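Local coordinates for UTP--glucose-1-phosphate uridylyltransferase (Acinetobacter baumannii, PDB 6IKZ), which catalyses the transfer of a uridylyl group from UTP to alpha-D-glucose 1-phosphate, giving UDP-glucose and diphosphate, at the uridine 5'-triphosphate site and the interface of chains A and B. Sequence-based numbering; all coordinates share one arbitrary frame. Chains: chain A/B, UTP--glucose-1-phosphate uridylyltransferase.

Contact 1: the uridine 5'-triphosphate site. Residues chain A 79, 81; chain B 8-15, 25, 103, 106-109, 112, 130-131. With UTP (uridine 5'-triphosphate), chain C.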
loop_
_atom_site.group_PDB
_atom_site.type_symbol
_atom_site.label_atom_id
_atom_site.label_comp_id
_atom_site.label_asym_id
_atom_site.label_seq_id
_atom_site.Cartn_x
_atom_site.Cartn_y
_atom_site.Cartn_z
ATOM N N LYS A 79 17.908 0.536 -19.189
ATOM C CA LYS A 79 17.803 -0.552 -20.205
ATOM C C LYS A 79 17.594 0.060 -21.590
ATOM O O LYS A 79 17.393 -0.692 -22.569
ATOM C CB LYS A 79 16.655 -1.506 -19.863
ATOM C CG LYS A 79 16.866 -2.323 -18.602
ATOM C CD LYS A 79 15.647 -3.124 -18.191
ATOM C CE LYS A 79 15.917 -4.073 -17.041
ATOM N NZ LYS A 79 16.999 -5.033 -17.371
ATOM N N LYS A 81 15.203 1.449 -23.003
ATOM C CA LYS A 81 13.894 1.052 -23.592
ATOM C C LYS A 81 13.045 2.315 -23.757
ATOM O O LYS A 81 11.964 2.382 -23.160
ATOM C CB LYS A 81 13.170 0.029 -22.714
ATOM C CG LYS A 81 14.011 -1.146 -22.231
ATOM C CD LYS A 81 13.766 -2.449 -22.967
ATOM C CE LYS A 81 12.338 -2.946 -22.855
ATOM N NZ LYS A 81 12.268 -4.358 -22.403
ATOM N N PRO B 8 11.543 -16.323 -6.881
ATOM C CA PRO B 8 12.132 -14.987 -6.959
ATOM C C PRO B 8 11.166 -14.074 -7.719
ATOM O O PRO B 8 10.984 -14.304 -8.879
ATOM C CB PRO B 8 13.453 -15.257 -7.667
ATOM C CG PRO B 8 13.179 -16.462 -8.551
ATOM C CD PRO B 8 12.115 -17.265 -7.853
ATOM N N VAL B 9 10.523 -13.137 -7.011
ATOM C CA VAL B 9 9.388 -12.323 -7.534
ATOM C C VAL B 9 9.698 -10.834 -7.342
ATOM O O VAL B 9 8.754 -10.024 -7.404
ATOM C CB VAL B 9 8.043 -12.700 -6.867
ATOM C CG1 VAL B 9 7.672 -14.162 -7.092
ATOM C CG2 VAL B 9 7.990 -12.352 -5.385
ATOM N N ALA B 10 10.961 -10.492 -7.094
ATOM C CA ALA B 10 11.417 -9.133 -6.707
ATOM C C ALA B 10 11.596 -8.269 -7.943
ATOM O O ALA B 10 11.608 -7.045 -7.791
ATOM C CB ALA B 10 12.722 -9.180 -5.962
ATOM N N GLY B 11 11.781 -8.909 -9.097
ATOM C CA GLY B 11 12.033 -8.205 -10.362
ATOM C C GLY B 11 10.773 -7.534 -10.862
ATOM O O GLY B 11 9.735 -8.198 -10.853
ATOM N N LEU B 12 10.871 -6.264 -11.255
ATOM C CA LEU B 12 9.827 -5.547 -12.028
ATOM C C LEU B 12 9.728 -6.211 -13.395
ATOM O O LEU B 12 10.703 -6.819 -13.811
ATOM C CB LEU B 12 10.219 -4.080 -12.185
ATOM C CG LEU B 12 9.990 -3.182 -10.974
ATOM C CD1 LEU B 12 10.039 -3.938 -9.651
ATOM C CD2 LEU B 12 11.008 -2.058 -10.960
ATOM N N GLY B 13 8.595 -6.091 -14.071
ATOM C CA GLY B 13 8.431 -6.670 -15.418
ATOM C C GLY B 13 8.399 -5.599 -16.483
ATOM O O GLY B 13 7.296 -5.164 -16.826
ATOM N N THR B 14 9.554 -5.194 -17.008
ATOM C CA THR B 14 9.606 -4.255 -18.157
ATOM C C THR B 14 9.006 -4.918 -19.407
ATOM O O THR B 14 8.515 -4.151 -20.257
ATOM C CB THR B 14 10.999 -3.654 -18.421
ATOM O OG1 THR B 14 11.979 -4.643 -18.729
ATOM C CG2 THR B 14 11.499 -2.835 -17.253
ATOM N N ARG B 15 8.969 -6.252 -19.526
ATOM C CA ARG B 15 8.457 -6.920 -20.767
ATOM C C ARG B 15 6.921 -7.079 -20.776
ATOM O O ARG B 15 6.358 -7.217 -21.899
ATOM C CB ARG B 15 9.135 -8.274 -20.979
ATOM C CG ARG B 15 10.314 -8.246 -21.943
ATOM C CD ARG B 15 10.830 -9.642 -22.270
ATOM N NE ARG B 15 10.771 -10.534 -21.110
ATOM C CZ ARG B 15 10.178 -11.729 -21.077
ATOM N NH1 ARG B 15 9.606 -12.226 -22.163
ATOM N NH2 ARG B 15 10.178 -12.433 -19.954
ATOM N N LYS B 25 3.882 -8.145 -11.924
ATOM C CA LYS B 25 3.709 -8.956 -13.159
ATOM C C LYS B 25 3.085 -10.296 -12.770
ATOM O O LYS B 25 2.372 -10.843 -13.608
ATOM C CB LYS B 25 5.022 -9.159 -13.927
ATOM C CG LYS B 25 6.100 -9.924 -13.174
ATOM C CD LYS B 25 7.325 -10.270 -14.006
ATOM C CE LYS B 25 8.635 -10.028 -13.275
ATOM N NZ LYS B 25 8.701 -10.676 -11.940
ATOM N N GLN B 103 14.527 -8.793 -1.468
ATOM C CA GLN B 103 15.755 -8.574 -2.273
ATOM C C GLN B 103 16.081 -7.089 -2.218
ATOM O O GLN B 103 15.407 -6.285 -2.855
ATOM C CB GLN B 103 15.540 -9.012 -3.718
ATOM C CG GLN B 103 16.710 -8.643 -4.603
ATOM C CD GLN B 103 16.785 -9.535 -5.810
ATOM O OE1 GLN B 103 15.856 -9.582 -6.597
ATOM N NE2 GLN B 103 17.888 -10.254 -5.957
ATOM N N PRO B 106 18.071 -5.186 -7.261
ATOM C CA PRO B 106 17.948 -6.182 -8.328
ATOM C C PRO B 106 19.286 -6.647 -8.917
ATOM O O PRO B 106 19.518 -6.415 -10.066
ATOM C CB PRO B 106 17.104 -5.459 -9.404
ATOM C CG PRO B 106 17.409 -3.996 -9.187
ATOM C CD PRO B 106 17.636 -3.847 -7.693
ATOM N N LEU B 107 20.083 -7.381 -8.143
ATOM C CA LEU B 107 21.430 -7.829 -8.558
ATOM C C LEU B 107 21.392 -9.241 -9.180
ATOM O O LEU B 107 22.410 -9.954 -9.115
ATOM C CB LEU B 107 22.324 -7.715 -7.326
ATOM C CG LEU B 107 22.393 -6.295 -6.752
ATOM C CD1 LEU B 107 23.086 -6.269 -5.399
ATOM C CD2 LEU B 107 23.081 -5.333 -7.716
ATOM N N GLY B 108 20.284 -9.636 -9.812
ATOM C CA GLY B 108 20.181 -10.902 -10.578
ATOM C C GLY B 108 19.571 -12.101 -9.836
ATOM O O GLY B 108 19.459 -12.114 -8.598
ATOM N N LEU B 109 19.210 -13.123 -10.592
ATOM C CA LEU B 109 18.561 -14.344 -10.071
ATOM C C LEU B 109 19.412 -14.962 -8.958
ATOM O O LEU B 109 18.839 -15.428 -7.946
ATOM C CB LEU B 109 18.382 -15.304 -11.249
ATOM C CG LEU B 109 17.866 -16.702 -10.923
ATOM C CD1 LEU B 109 16.674 -16.640 -9.992
ATOM C CD2 LEU B 109 17.505 -17.450 -12.206
ATOM N N ALA B 112 18.990 -13.194 -5.809
ATOM C CA ALA B 112 17.622 -13.465 -5.330
ATOM C C ALA B 112 17.667 -14.741 -4.486
ATOM O O ALA B 112 17.484 -14.615 -3.252
ATOM C CB ALA B 112 16.655 -13.559 -6.484
ATOM N N PRO B 130 8.465 -17.522 -11.341
ATOM C CA PRO B 130 7.038 -17.276 -11.509
ATOM C C PRO B 130 6.611 -16.796 -12.899
ATOM O O PRO B 130 5.560 -17.067 -13.268
ATOM C CB PRO B 130 6.736 -16.230 -10.429
ATOM C CG PRO B 130 8.063 -15.560 -10.192
ATOM C CD PRO B 130 9.046 -16.715 -10.263
ATOM N N ASP B 131 7.419 -16.134 -13.689
ATOM C CA ASP B 131 6.861 -15.639 -14.975
ATOM C C ASP B 131 6.780 -16.804 -15.976
ATOM O O ASP B 131 6.163 -16.604 -17.058
ATOM C CB ASP B 131 7.577 -14.384 -15.487
ATOM C CG ASP B 131 9.090 -14.374 -15.384
ATOM O OD1 ASP B 131 9.704 -15.472 -15.471
ATOM O OD2 ASP B 131 9.642 -13.257 -15.226
HETATM P PA UTP C . 12.800 -8.859 -15.156
HETATM O O1A UTP C . 14.289 -8.727 -15.191
HETATM O O2A UTP C . 12.039 -7.650 -14.735
HETATM O O3A UTP C . 12.267 -9.327 -16.602
HETATM O "O5'" UTP C . 12.384 -10.127 -14.250
HETATM P PB UTP C . 11.433 -8.706 -17.825
HETATM O O1B UTP C . 10.734 -9.817 -18.531
HETATM O O2B UTP C . 10.648 -7.524 -17.365
HETATM O O3B UTP C . 12.617 -8.176 -18.765
HETATM P PG UTP C . 13.789 -7.080 -18.556
HETATM O O1G UTP C . 13.446 -6.353 -17.270
HETATM O O2G UTP C . 15.079 -7.854 -18.457
HETATM O O3G UTP C . 13.742 -6.186 -19.777
HETATM C "C5'" UTP C . 13.431 -11.045 -13.809
HETATM C "C4'" UTP C . 12.862 -12.379 -13.367
HETATM O "O4'" UTP C . 13.809 -13.083 -12.516
HETATM C "C1'" UTP C . 13.603 -12.677 -11.176
HETATM C "C2'" UTP C . 12.262 -11.922 -11.144
HETATM O "O2'" UTP C . 11.406 -12.256 -10.072
HETATM C "C3'" UTP C . 11.619 -12.331 -12.476
HETATM O "O3'" UTP C . 10.952 -13.588 -12.420
HETATM N N1 UTP C . 14.733 -11.809 -10.757
HETATM C C6 UTP C . 15.732 -11.436 -11.634
HETATM C C2 UTP C . 14.716 -11.310 -9.464
HETATM O O2 UTP C . 13.850 -11.584 -8.644
HETATM N N3 UTP C . 15.753 -10.465 -9.150
HETATM C C4 UTP C . 16.786 -10.055 -9.970
HETATM O O4 UTP C . 17.639 -9.279 -9.529
HETATM C C5 UTP C . 16.736 -10.607 -11.294
#
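The substrate nucleotide pocket of this UDPGP type 2 enzyme opens at the end of strand 4-8 of chain B, where the family's glycine-rich GXGTR loop begins, and chain A closes its triphosphate end. Uracil is recognised through N3 and O4. Its N3 donates a nearly straight bond (176° at H, 2.7 Å) to the amide oxygen OE1 of B:Gln103, in the carbonyl plane and on a lone pair. An extended chain with CG anti to the backbone N (chi1 173°) carries that oxygen to the base. The backbone N of B:Gly108 gives its hydrogen to uracil O4 at 2.7 Å, so a donor and an acceptor of the base are read together. Beside the ribose, B:Lys25, the lysine of the conserved PK pair, sends NZ to B:Gly11 O (2.9 Å), fastening the loop. B:Asp131 OD2, at a position where the family binds metal, meets the ribose 3'-hydroxyl weakly. B:Arg15 holds the beta-phosphate through both backbone and side chain: the backbone N reaches O2B at 3.0 Å, and side-chain NE reaches O1B at 2.7 Å from slightly off the guanidinium plane. B:Thr14 holds OG1 in the crowded position between N and the carbonyl carbon (chi1 61°), 2.6 Å from gamma-phosphate O3G and able to donate to it. From chain A, A:Lys79 and A:Lys81 form long salt bridges to the gamma-phosphate, NZ of A:Lys81 standing 3.5 Å from O3G; their charges may help offset that of the phosphates. UTP is poorly ordered. The site thus lies between the strand-to-loop turn of one subunit and the segment following helix 70-78 of its neighbour.

Contact 2: the interface of chains A and B. Residues chain A 32-34, 37, 65; chain B 17-18, 261.
A single proline docked against a neighbouring subunit makes up the core of this patch. B:Pro18, which follows a cis peptide bond, pushes its ring between the phenol of A:Tyr65, the guanidinium of A:Arg33 and the backbone of A:Asp32. Its CB lies 3.4 Å from A:Tyr65 OH, so the tip of the phenol touches the ring, while B:Pro18 O sits at the phenol's edge, in plane. CG rests over one face of the A:Arg33 guanidinium, 4.1 Å above the plane and towards the rim, and CD meets A:Asp32 O at 3.6 Å. A charged network in chain A fixes this surface. A:Arg33, bent at chi2 (-112°) and chi3 (-70°), grips A:Glu37 side-on: NE at 2.9 Å and NH1 at 2.7 Å both reach OE2, with NH1 on its syn lone pair. The other carboxylate oxygen, OE1, accepts from A:Tyr65 OH, and A:Asp32 OD1 meets A:Arg33 NH2 at 3.2 Å, in the guanidinium plane. The loose side is polar. B:Lys261, extended from the start of helix 261-272, crosses A:Asp32 obliquely, its NZ 3.6 Å from OD2, a salt bridge without a hydrogen bond; NZ is also tied, weakly, to B:Leu17 O. A:Asp32 therefore carries charge partners from both chains. Repeated by two-fold symmetry, the patch forms part of the subunit contact in the deposited tetramer, which may correspond to the working assembly, and may help hold the loop bearing B:Pro18 against chain A.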
loop_
_atom_site.group_PDB
_atom_site.type_symbol
_atom_site.label_atom_id
_atom_site.label_comp_id
_atom_site.label_asym_id
_atom_site.label_seq_id
_atom_site.Cartn_x
_atom_site.Cartn_y
_atom_site.Cartn_z
ATOM N N ASP A 32 -3.283 -6.453 -22.528
ATOM C CA ASP A 32 -1.945 -5.924 -22.160
ATOM C C ASP A 32 -2.040 -4.696 -21.238
ATOM O O ASP A 32 -0.974 -4.177 -20.871
ATOM C CB ASP A 32 -1.171 -5.592 -23.435
ATOM C CG ASP A 32 -1.774 -4.502 -24.310
ATOM O OD1 ASP A 32 -2.841 -3.955 -23.953
ATOM O OD2 ASP A 32 -1.153 -4.189 -25.342
ATOM N N ARG A 33 -3.242 -4.236 -20.884
ATOM C CA ARG A 33 -3.426 -3.117 -19.921
ATOM C C ARG A 33 -4.612 -3.375 -19.006
ATOM O O ARG A 33 -5.521 -4.103 -19.355
ATOM C CB ARG A 33 -3.692 -1.810 -20.670
ATOM C CG ARG A 33 -4.807 -1.904 -21.701
ATOM C CD ARG A 33 -4.281 -1.782 -23.122
ATOM N NE ARG A 33 -3.825 -0.424 -23.356
ATOM C CZ ARG A 33 -2.653 -0.073 -23.866
ATOM N NH1 ARG A 33 -2.372 1.212 -23.959
ATOM N NH2 ARG A 33 -1.771 -0.975 -24.275
ATOM N N PRO A 34 -4.690 -2.732 -17.830
ATOM C CA PRO A 34 -5.883 -2.822 -16.999
ATOM C C PRO A 34 -7.126 -2.240 -17.697
ATOM O O PRO A 34 -7.009 -1.288 -18.464
ATOM C CB PRO A 34 -5.485 -2.010 -15.750
ATOM C CG PRO A 34 -4.520 -1.026 -16.280
ATOM C CD PRO A 34 -3.675 -1.867 -17.226
ATOM N N GLU A 37 -7.913 1.470 -18.010
ATOM C CA GLU A 37 -7.266 2.315 -19.049
ATOM C C GLU A 37 -8.279 2.571 -20.170
ATOM O O GLU A 37 -8.228 3.658 -20.761
ATOM C CB GLU A 37 -5.994 1.722 -19.650
ATOM C CG GLU A 37 -5.049 2.798 -20.168
ATOM C CD GLU A 37 -3.923 2.350 -21.085
ATOM O OE1 GLU A 37 -2.802 2.146 -20.614
ATOM O OE2 GLU A 37 -4.169 2.247 -22.285
ATOM N N TYR A 65 -1.534 4.134 -11.447
ATOM C CA TYR A 65 -1.493 3.787 -12.876
ATOM C C TYR A 65 -1.356 5.071 -13.717
ATOM O O TYR A 65 -0.548 5.066 -14.701
ATOM C CB TYR A 65 -2.688 2.894 -13.229
ATOM C CG TYR A 65 -2.562 2.387 -14.636
ATOM C CD1 TYR A 65 -1.663 1.390 -14.936
ATOM C CD2 TYR A 65 -3.237 3.001 -15.678
ATOM C CE1 TYR A 65 -1.478 0.967 -16.242
ATOM C CE2 TYR A 65 -3.065 2.585 -16.983
ATOM C CZ TYR A 65 -2.203 1.551 -17.261
ATOM O OH TYR A 65 -1.994 1.163 -18.544
ATOM N N LEU B 17 4.328 -4.720 -19.851
ATOM C CA LEU B 17 4.024 -3.300 -19.567
ATOM C C LEU B 17 3.053 -2.847 -20.649
ATOM O O LEU B 17 3.166 -3.299 -21.780
ATOM C CB LEU B 17 5.358 -2.551 -19.626
ATOM C CG LEU B 17 5.666 -1.547 -18.516
ATOM C CD1 LEU B 17 5.381 -2.088 -17.128
ATOM C CD2 LEU B 17 7.109 -1.114 -18.593
ATOM N N PRO B 18 2.063 -1.961 -20.385
ATOM C CA PRO B 18 1.810 -1.404 -19.057
ATOM C C PRO B 18 0.986 -2.251 -18.070
ATOM O O PRO B 18 0.604 -1.743 -17.031
ATOM C CB PRO B 18 1.001 -0.139 -19.405
ATOM C CG PRO B 18 0.242 -0.504 -20.656
ATOM C CD PRO B 18 1.218 -1.355 -21.426
ATOM N N LYS B 261 4.093 -10.700 -24.106
ATOM C CA LYS B 261 2.664 -10.375 -24.365
ATOM C C LYS B 261 2.008 -11.555 -25.089
ATOM O O LYS B 261 0.848 -11.845 -24.766
ATOM C CB LYS B 261 2.526 -9.055 -25.133
ATOM C CG LYS B 261 3.048 -7.828 -24.400
ATOM C CD LYS B 261 2.373 -6.544 -24.813
ATOM C CE LYS B 261 2.917 -5.333 -24.079
ATOM N NZ LYS B 261 2.421 -4.057 -24.660
#

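The centres of contact 1 and contact 2, taken over their C-alpha atoms, lie about 17 Å apart, and one stretch of chain B joins them. The GXGTR loop that lines the triphosphate in contact 1 runs straight on, within a few residues, to the proline packed against chain A in contact 2. Chain A takes part in both, through lysines after helix 70-78 in the first and through strand 33-34 with helices 36-44 and 60-65 in the second. Subunit packing could therefore influence the position of the nucleotide-binding loop, an example of an active site whose neighbour supplies charge and may support the scaffold.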